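Local coordinates for protein esterase (Xanthomonas oryzae pv. oryzae, PDB 3H2G) that hydrolyses ester bonds in rice cell walls as a virulence-associated esterase, probably by the serine mechanism of alpha/beta-hydrolases, at residues K169-M183 / F197-L211. Numbering follows the deposited sequence.
Sequences KVMLSGYSQGGHTAM and FHLVASAPISGPYAL
M183 reaches from helix 177-192 onto the ring of Y209, joining the helix of a beta-alpha-beta unit of the alpha/beta-hydrolase fold to the loop after strand 198-205. Strands 169-175 and 198-205 run parallel in the central sheet, and helix 177-192 makes the crossover connection from one to the other. From CB outward, the M183 side chain first meets P204: CB lies 4.2 Å from P204 CG. CG, anti to the backbone N (chi1 -175°), carries the chain on toward the ring. M183 SD lies 3.5 Å from Y209 CD1, oblique to the ring, a Met-aromatic contact. A bend at chi3 (-78°) lays M183 CE over the face of the Y209 ring, 3.7 Å from its centroid, a CH-pi contact. The opposite face has G207 O above its centre, while G179 O meets the ring edge in plane. Between the strands, V200 N bonds V170 O and A203 N bonds L172 O. Side chains join in: L172 CG packs on L199 CD1 at 3.7 Å. Where the strand turns into the helix, S176 sits on a GxSxG pattern consistent with a nucleophile elbow; its backbone N bonds I205 O at 2.9 Å, and its OG is hydrogen-bonded to H377 NE2, consistent with a Ser-His-Asp triad completed by D336. Farther back along the sheet, S173 OG donates to A203 O at 2.7 Å, from 32° off the carbonyl plane.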
ATOM      1  N   LYS A 169      19.783   9.386  -1.917  1.00  7.94           N
ATOM      2  CA  LYS A 169      18.450   9.883  -2.227  1.00  8.28           C
ATOM      3  C   LYS A 169      17.415   8.806  -1.925  1.00  8.50           C
ATOM      4  O   LYS A 169      17.629   7.625  -2.208  1.00  6.38           O
ATOM      5  CB  LYS A 169      18.363  10.300  -3.696  1.00 10.51           C
ATOM      6  CG  LYS A 169      19.304  11.444  -4.060  1.00 11.54           C
ATOM      7  CD  LYS A 169      19.075  11.922  -5.481  1.00 14.00           C
ATOM      8  CE  LYS A 169      20.133  12.938  -5.904  1.00 14.60           C
ATOM      9  NZ  LYS A 169      20.140  14.154  -5.054  1.00 15.75           N
ATOM     10  N   VAL A 170      16.296   9.226  -1.344  1.00  6.68           N
ATOM     11  CA  VAL A 170      15.225   8.306  -0.988  1.00  5.84           C
ATOM     12  C   VAL A 170      13.925   8.707  -1.675  1.00  5.40           C
ATOM     13  O   VAL A 170      13.637   9.888  -1.850  1.00  6.70           O
ATOM     14  CB  VAL A 170      15.006   8.292   0.541  1.00  5.93           C
ATOM     15  CG1 VAL A 170      13.879   7.334   0.910  1.00  6.08           C
ATOM     16  CG2 VAL A 170      16.297   7.899   1.237  1.00  4.38           C
ATOM     17  N   MET A 171      13.144   7.708  -2.064  1.00  5.82           N
ATOM     18  CA  MET A 171      11.872   7.947  -2.723  1.00  4.44           C
ATOM     19  C   MET A 171      10.834   7.001  -2.145  1.00  4.94           C
ATOM     20  O   MET A 171      11.176   6.015  -1.491  1.00  5.77           O
ATOM     21  CB  MET A 171      12.002   7.712  -4.226  1.00  5.04           C
ATOM     22  CG  MET A 171      12.992   8.639  -4.906  1.00  5.69           C
ATOM     23  SD  MET A 171      13.047   8.316  -6.669  1.00  8.68           S
ATOM     24  CE  MET A 171      14.639   9.042  -7.104  1.00  8.28           C
ATOM     25  N   LEU A 172       9.568   7.311  -2.388  1.00  4.11           N
ATOM     26  CA  LEU A 172       8.476   6.491  -1.890  1.00  3.22           C
ATOM     27  C   LEU A 172       7.389   6.321  -2.936  1.00  4.67           C
ATOM     28  O   LEU A 172       7.142   7.214  -3.744  1.00  4.75           O
ATOM     29  CB  LEU A 172       7.843   7.141  -0.653  1.00  4.46           C
ATOM     30  CG  LEU A 172       8.682   7.271   0.616  1.00  5.87           C
ATOM     31  CD1 LEU A 172       7.963   8.173   1.615  1.00  5.41           C
ATOM     32  CD2 LEU A 172       8.926   5.886   1.206  1.00  6.15           C
ATOM     33  N   SER A 173       6.742   5.163  -2.909  1.00  4.03           N
ATOM     34  CA  SER A 173       5.629   4.882  -3.803  1.00  3.86           C
ATOM     35  C   SER A 173       4.868   3.698  -3.217  1.00  4.96           C
ATOM     36  O   SER A 173       5.326   3.068  -2.264  1.00  3.84           O
ATOM     37  CB  SER A 173       6.115   4.562  -5.218  1.00  4.04           C
ATOM     38  OG  SER A 173       5.017   4.536  -6.120  1.00  1.94           O
ATOM     39  N   GLY A 174       3.702   3.412  -3.779  1.00  5.01           N
ATOM     40  CA  GLY A 174       2.887   2.313  -3.297  1.00  3.78           C
ATOM     41  C   GLY A 174       1.575   2.331  -4.051  1.00  3.52           C
ATOM     42  O   GLY A 174       1.168   3.372  -4.570  1.00  3.99           O
ATOM     43  N   TYR A 175       0.909   1.182  -4.103  1.00  5.07           N
ATOM     44  CA  TYR A 175      -0.349   1.045  -4.825  1.00  5.35           C
ATOM     45  C   TYR A 175      -1.505   0.597  -3.932  1.00  4.52           C
ATOM     46  O   TYR A 175      -1.351  -0.318  -3.121  1.00  4.02           O
ATOM     47  CB  TYR A 175      -0.149   0.047  -5.978  1.00  4.70           C
ATOM     48  CG  TYR A 175      -1.406  -0.663  -6.436  1.00  6.18           C
ATOM     49  CD1 TYR A 175      -2.421   0.026  -7.102  1.00  8.44           C
ATOM     50  CD2 TYR A 175      -1.591  -2.020  -6.176  1.00  6.39           C
ATOM     51  CE1 TYR A 175      -3.594  -0.621  -7.494  1.00  7.98           C
ATOM     52  CE2 TYR A 175      -2.759  -2.674  -6.561  1.00  7.63           C
ATOM     53  CZ  TYR A 175      -3.756  -1.968  -7.218  1.00  8.36           C
ATOM     54  OH  TYR A 175      -4.918  -2.607  -7.584  1.00 10.47           O
ATOM     55  N   SER A 176      -2.652   1.263  -4.092  1.00  6.20           N
ATOM     56  CA  SER A 176      -3.879   0.965  -3.345  1.00  5.39           C
ATOM     57  C   SER A 176      -3.697   1.246  -1.851  1.00  5.74           C
ATOM     58  O   SER A 176      -3.459   2.391  -1.463  1.00  3.74           O
ATOM     59  CB  SER A 176      -4.285  -0.496  -3.577  1.00  6.62           C
ATOM     60  OG  SER A 176      -5.653  -0.702  -3.255  1.00  6.88           O
ATOM     61  N   GLN A 177      -3.828   0.229  -1.001  1.00  5.68           N
ATOM     62  CA  GLN A 177      -3.602   0.468   0.423  1.00  5.04           C
ATOM     63  C   GLN A 177      -2.180   1.009   0.505  1.00  4.92           C
ATOM     64  O   GLN A 177      -1.865   1.841   1.355  1.00  6.35           O
ATOM     65  CB  GLN A 177      -3.669  -0.821   1.250  1.00  4.92           C
ATOM     66  CG  GLN A 177      -3.252  -0.581   2.711  1.00  5.19           C
ATOM     67  CD  GLN A 177      -2.970  -1.847   3.507  1.00  4.61           C
ATOM     68  OE1 GLN A 177      -2.557  -1.779   4.670  1.00  8.49           O
ATOM     69  NE2 GLN A 177      -3.186  -2.999   2.894  1.00  1.07           N
ATOM     70  N   GLY A 178      -1.332   0.519  -0.400  1.00  4.81           N
ATOM     71  CA  GLY A 178       0.059   0.938  -0.444  1.00  3.46           C
ATOM     72  C   GLY A 178       0.233   2.411  -0.754  1.00  4.35           C
ATOM     73  O   GLY A 178       1.265   2.998  -0.422  1.00  4.16           O
ATOM     74  N   GLY A 179      -0.763   3.005  -1.405  1.00  4.58           N
ATOM     75  CA  GLY A 179      -0.692   4.424  -1.720  1.00  5.62           C
ATOM     76  C   GLY A 179      -0.914   5.191  -0.431  1.00  5.41           C
ATOM     77  O   GLY A 179      -0.336   6.256  -0.207  1.00  5.69           O
ATOM     78  N   HIS A 180      -1.774   4.635   0.417  1.00  5.04           N
ATOM     79  CA  HIS A 180      -2.077   5.214   1.720  1.00  4.11           C
ATOM     80  C   HIS A 180      -0.788   5.071   2.540  1.00  4.91           C
ATOM     81  O   HIS A 180      -0.363   6.000   3.224  1.00  4.23           O
ATOM     82  CB  HIS A 180      -3.232   4.431   2.363  1.00  5.61           C
ATOM     83  CG  HIS A 180      -3.625   4.915   3.727  1.00  6.31           C
ATOM     84  ND1 HIS A 180      -4.555   5.913   3.930  1.00  7.73           N
ATOM     85  CD2 HIS A 180      -3.220   4.524   4.959  1.00  2.83           C
ATOM     86  CE1 HIS A 180      -4.706   6.114   5.228  1.00  4.37           C
ATOM     87  NE2 HIS A 180      -3.907   5.285   5.874  1.00  6.43           N
ATOM     88  N   THR A 181      -0.160   3.902   2.445  1.00  4.64           N
ATOM     89  CA  THR A 181       1.089   3.629   3.150  1.00  4.23           C
ATOM     90  C   THR A 181       2.196   4.594   2.720  1.00  4.41           C
ATOM     91  O   THR A 181       2.897   5.174   3.557  1.00  2.84           O
ATOM     92  CB  THR A 181       1.579   2.191   2.870  1.00  4.46           C
ATOM     93  OG1 THR A 181       0.652   1.254   3.428  1.00  5.06           O
ATOM     94  CG2 THR A 181       2.962   1.961   3.474  1.00  3.91           C
ATOM     95  N   ALA A 182       2.356   4.753   1.409  1.00  1.28           N
ATOM     96  CA  ALA A 182       3.385   5.636   0.875  1.00  4.05           C
ATOM     97  C   ALA A 182       3.224   7.059   1.395  1.00  3.10           C
ATOM     98  O   ALA A 182       4.188   7.674   1.859  1.00  3.26           O
ATOM     99  CB  ALA A 182       3.341   5.630  -0.654  1.00  4.24           C
ATOM    100  N   MET A 183       2.003   7.579   1.328  1.00  3.78           N
ATOM    101  CA  MET A 183       1.743   8.940   1.787  1.00  3.98           C
ATOM    102  C   MET A 183       1.913   9.082   3.298  1.00  4.07           C
ATOM    103  O   MET A 183       2.438  10.093   3.777  1.00  3.97           O
ATOM    104  CB  MET A 183       0.333   9.386   1.382  1.00  4.05           C
ATOM    105  CG  MET A 183       0.053  10.850   1.727  1.00  2.91           C
ATOM    106  SD  MET A 183      -1.539  11.464   1.128  1.00  4.66           S
ATOM    107  CE  MET A 183      -1.161  11.744  -0.604  1.00  5.51           C
ATOM    108  N   PHE A 197      16.466  10.187   6.243  1.00  5.61           N
ATOM    109  CA  PHE A 197      16.007   9.855   4.895  1.00  7.32           C
ATOM    110  C   PHE A 197      15.886  11.102   4.026  1.00  7.92           C
ATOM    111  O   PHE A 197      14.993  11.924   4.241  1.00  8.12           O
ATOM    112  CB  PHE A 197      14.639   9.170   4.962  1.00  8.09           C
ATOM    113  CG  PHE A 197      14.637   7.897   5.751  1.00  7.55           C
ATOM    114  CD1 PHE A 197      15.165   6.729   5.211  1.00  8.78           C
ATOM    115  CD2 PHE A 197      14.109   7.863   7.036  1.00  7.96           C
ATOM    116  CE1 PHE A 197      15.166   5.539   5.942  1.00  7.72           C
ATOM    117  CE2 PHE A 197      14.107   6.679   7.776  1.00  7.23           C
ATOM    118  CZ  PHE A 197      14.637   5.516   7.224  1.00  7.72           C
ATOM    119  N   HIS A 198      16.779  11.238   3.049  1.00  7.03           N
ATOM    120  CA  HIS A 198      16.751  12.380   2.143  1.00  7.20           C
ATOM    121  C   HIS A 198      15.695  12.091   1.084  1.00  7.12           C
ATOM    122  O   HIS A 198      15.993  11.571   0.011  1.00  7.46           O
ATOM    123  CB  HIS A 198      18.128  12.582   1.491  1.00  8.42           C
ATOM    124  CG  HIS A 198      18.163  13.678   0.470  1.00 10.48           C
ATOM    125  ND1 HIS A 198      17.338  14.782   0.533  1.00 13.21           N
ATOM    126  CD2 HIS A 198      18.954  13.863  -0.613  1.00 10.14           C
ATOM    127  CE1 HIS A 198      17.620  15.598  -0.466  1.00 10.57           C
ATOM    128  NE2 HIS A 198      18.598  15.065  -1.177  1.00 12.98           N
ATOM    129  N   LEU A 199      14.455  12.438   1.410  1.00  7.05           N
ATOM    130  CA  LEU A 199      13.313  12.206   0.537  1.00  7.87           C
ATOM    131  C   LEU A 199      13.264  13.216  -0.608  1.00  8.23           C
ATOM    132  O   LEU A 199      13.136  14.420  -0.379  1.00  8.82           O
ATOM    133  CB  LEU A 199      12.035  12.277   1.377  1.00  9.45           C
ATOM    134  CG  LEU A 199      10.713  11.767   0.805  1.00 12.41           C
ATOM    135  CD1 LEU A 199      10.847  10.310   0.372  1.00 11.40           C
ATOM    136  CD2 LEU A 199       9.640  11.905   1.878  1.00 10.87           C
ATOM    137  N   VAL A 200      13.361  12.725  -1.842  1.00  5.75           N
ATOM    138  CA  VAL A 200      13.346  13.603  -3.008  1.00  6.65           C
ATOM    139  C   VAL A 200      12.144  13.411  -3.929  1.00  7.07           C
ATOM    140  O   VAL A 200      11.936  14.199  -4.849  1.00  8.10           O
ATOM    141  CB  VAL A 200      14.631  13.434  -3.847  1.00  7.04           C
ATOM    142  CG1 VAL A 200      15.846  13.820  -3.019  1.00  7.94           C
ATOM    143  CG2 VAL A 200      14.752  11.999  -4.340  1.00  7.62           C
ATOM    144  N   ALA A 201      11.350  12.374  -3.678  1.00  6.38           N
ATOM    145  CA  ALA A 201      10.181  12.108  -4.506  1.00  6.23           C
ATOM    146  C   ALA A 201       9.229  11.122  -3.846  1.00  6.50           C
ATOM    147  O   ALA A 201       9.654  10.163  -3.204  1.00  5.40           O
ATOM    148  CB  ALA A 201      10.616  11.563  -5.867  1.00  5.62           C
ATOM    149  N   SER A 202       7.936  11.370  -4.018  1.00  5.88           N
ATOM    150  CA  SER A 202       6.902  10.502  -3.469  1.00  5.20           C
ATOM    151  C   SER A 202       5.834  10.360  -4.544  1.00  6.07           C
ATOM    152  O   SER A 202       5.379  11.358  -5.102  1.00  5.42           O
ATOM    153  CB  SER A 202       6.286  11.125  -2.215  1.00  6.24           C
ATOM    154  OG  SER A 202       5.272  10.288  -1.685  1.00  6.11           O
ATOM    155  N   ALA A 203       5.440   9.125  -4.840  1.00  4.13           N
ATOM    156  CA  ALA A 203       4.425   8.890  -5.863  1.00  5.21           C
ATOM    157  C   ALA A 203       3.372   7.870  -5.435  1.00  5.40           C
ATOM    158  O   ALA A 203       3.380   6.723  -5.895  1.00  4.60           O
ATOM    159  CB  ALA A 203       5.091   8.439  -7.174  1.00  4.57           C
ATOM    160  N   PRO A 204       2.454   8.270  -4.539  1.00  5.63           N
ATOM    161  CA  PRO A 204       1.397   7.361  -4.073  1.00  5.24           C
ATOM    162  C   PRO A 204       0.494   7.020  -5.257  1.00  6.62           C
ATOM    163  O   PRO A 204       0.169   7.895  -6.064  1.00  6.66           O
ATOM    164  CB  PRO A 204       0.657   8.190  -3.023  1.00  6.36           C
ATOM    165  CG  PRO A 204       1.702   9.154  -2.536  1.00  6.48           C
ATOM    166  CD  PRO A 204       2.406   9.548  -3.808  1.00  6.02           C
ATOM    167  N   ILE A 205       0.081   5.761  -5.352  1.00  4.44           N
ATOM    168  CA  ILE A 205      -0.769   5.318  -6.450  1.00  5.67           C
ATOM    169  C   ILE A 205      -2.134   4.791  -5.997  1.00  4.92           C
ATOM    170  O   ILE A 205      -2.220   3.878  -5.182  1.00  4.43           O
ATOM    171  CB  ILE A 205      -0.067   4.200  -7.260  1.00  5.70           C
ATOM    172  CG1 ILE A 205       1.270   4.711  -7.801  1.00  4.91           C
ATOM    173  CG2 ILE A 205      -0.967   3.725  -8.399  1.00  5.52           C
ATOM    174  CD1 ILE A 205       2.160   3.608  -8.366  1.00  5.15           C
ATOM    175  N   SER A 206      -3.195   5.383  -6.533  1.00  6.15           N
ATOM    176  CA  SER A 206      -4.564   4.965  -6.231  1.00  6.58           C
ATOM    177  C   SER A 206      -4.851   4.711  -4.751  1.00  6.55           C
ATOM    178  O   SER A 206      -5.514   3.730  -4.397  1.00  6.07           O
ATOM    179  CB  SER A 206      -4.896   3.711  -7.041  1.00  7.93           C
ATOM    180  OG  SER A 206      -4.631   3.925  -8.420  1.00  6.84           O
ATOM    181  N   GLY A 207      -4.368   5.602  -3.891  1.00  4.87           N
ATOM    182  CA  GLY A 207      -4.592   5.446  -2.465  1.00  4.89           C
ATOM    183  C   GLY A 207      -5.787   6.226  -1.938  1.00  4.74           C
ATOM    184  O   GLY A 207      -6.126   7.284  -2.469  1.00  6.28           O
ATOM    185  N   PRO A 208      -6.455   5.723  -0.888  1.00  4.47           N
ATOM    186  CA  PRO A 208      -7.618   6.392  -0.299  1.00  3.74           C
ATOM    187  C   PRO A 208      -7.190   7.430   0.743  1.00  4.46           C
ATOM    188  O   PRO A 208      -7.444   7.259   1.930  1.00  4.86           O
ATOM    189  CB  PRO A 208      -8.390   5.233   0.318  1.00  4.58           C
ATOM    190  CG  PRO A 208      -7.285   4.354   0.812  1.00  4.34           C
ATOM    191  CD  PRO A 208      -6.302   4.361  -0.341  1.00  4.29           C
ATOM    192  N   TYR A 209      -6.540   8.502   0.286  1.00  3.97           N
ATOM    193  CA  TYR A 209      -6.049   9.558   1.175  1.00  4.55           C
ATOM    194  C   TYR A 209      -7.177  10.187   1.990  1.00  5.14           C
ATOM    195  O   TYR A 209      -6.992  10.527   3.163  1.00  5.47           O
ATOM    196  CB  TYR A 209      -5.321  10.629   0.353  1.00  4.87           C
ATOM    197  CG  TYR A 209      -4.502  10.036  -0.774  1.00  4.62           C
ATOM    198  CD1 TYR A 209      -3.515   9.084  -0.519  1.00  5.06           C
ATOM    199  CD2 TYR A 209      -4.775  10.361  -2.102  1.00  5.20           C
ATOM    200  CE1 TYR A 209      -2.828   8.460  -1.558  1.00  5.71           C
ATOM    201  CE2 TYR A 209      -4.095   9.744  -3.151  1.00  6.14           C
ATOM    202  CZ  TYR A 209      -3.129   8.791  -2.872  1.00  7.89           C
ATOM    203  OH  TYR A 209      -2.503   8.132  -3.904  1.00  5.96           O
ATOM    204  N   ALA A 210      -8.334  10.363   1.360  1.00  4.66           N
ATOM    205  CA  ALA A 210      -9.504  10.899   2.048  1.00  5.43           C
ATOM    206  C   ALA A 210     -10.247   9.624   2.436  1.00  5.62           C
ATOM    207  O   ALA A 210     -11.309   9.304   1.897  1.00  5.28           O
ATOM    208  CB  ALA A 210     -10.340  11.752   1.096  1.00  5.09           C
ATOM    209  N   LEU A 211      -9.646   8.892   3.370  1.00  6.19           N
ATOM    210  CA  LEU A 211     -10.154   7.606   3.833  1.00  5.56           C
ATOM    211  C   LEU A 211     -11.604   7.591   4.285  1.00  4.86           C
ATOM    212  O   LEU A 211     -12.410   6.821   3.764  1.00  5.07           O
ATOM    213  CB  LEU A 211      -9.253   7.066   4.949  1.00  6.47           C
ATOM    214  CG  LEU A 211      -9.538   5.631   5.405  1.00  4.76           C
ATOM    215  CD1 LEU A 211      -9.427   4.688   4.213  1.00  5.48           C
ATOM    216  CD2 LEU A 211      -8.558   5.225   6.493  1.00  6.27           C
TER
HETATM  217  O   HOH W   1      18.806  16.522  -4.046  1.00 32.01           O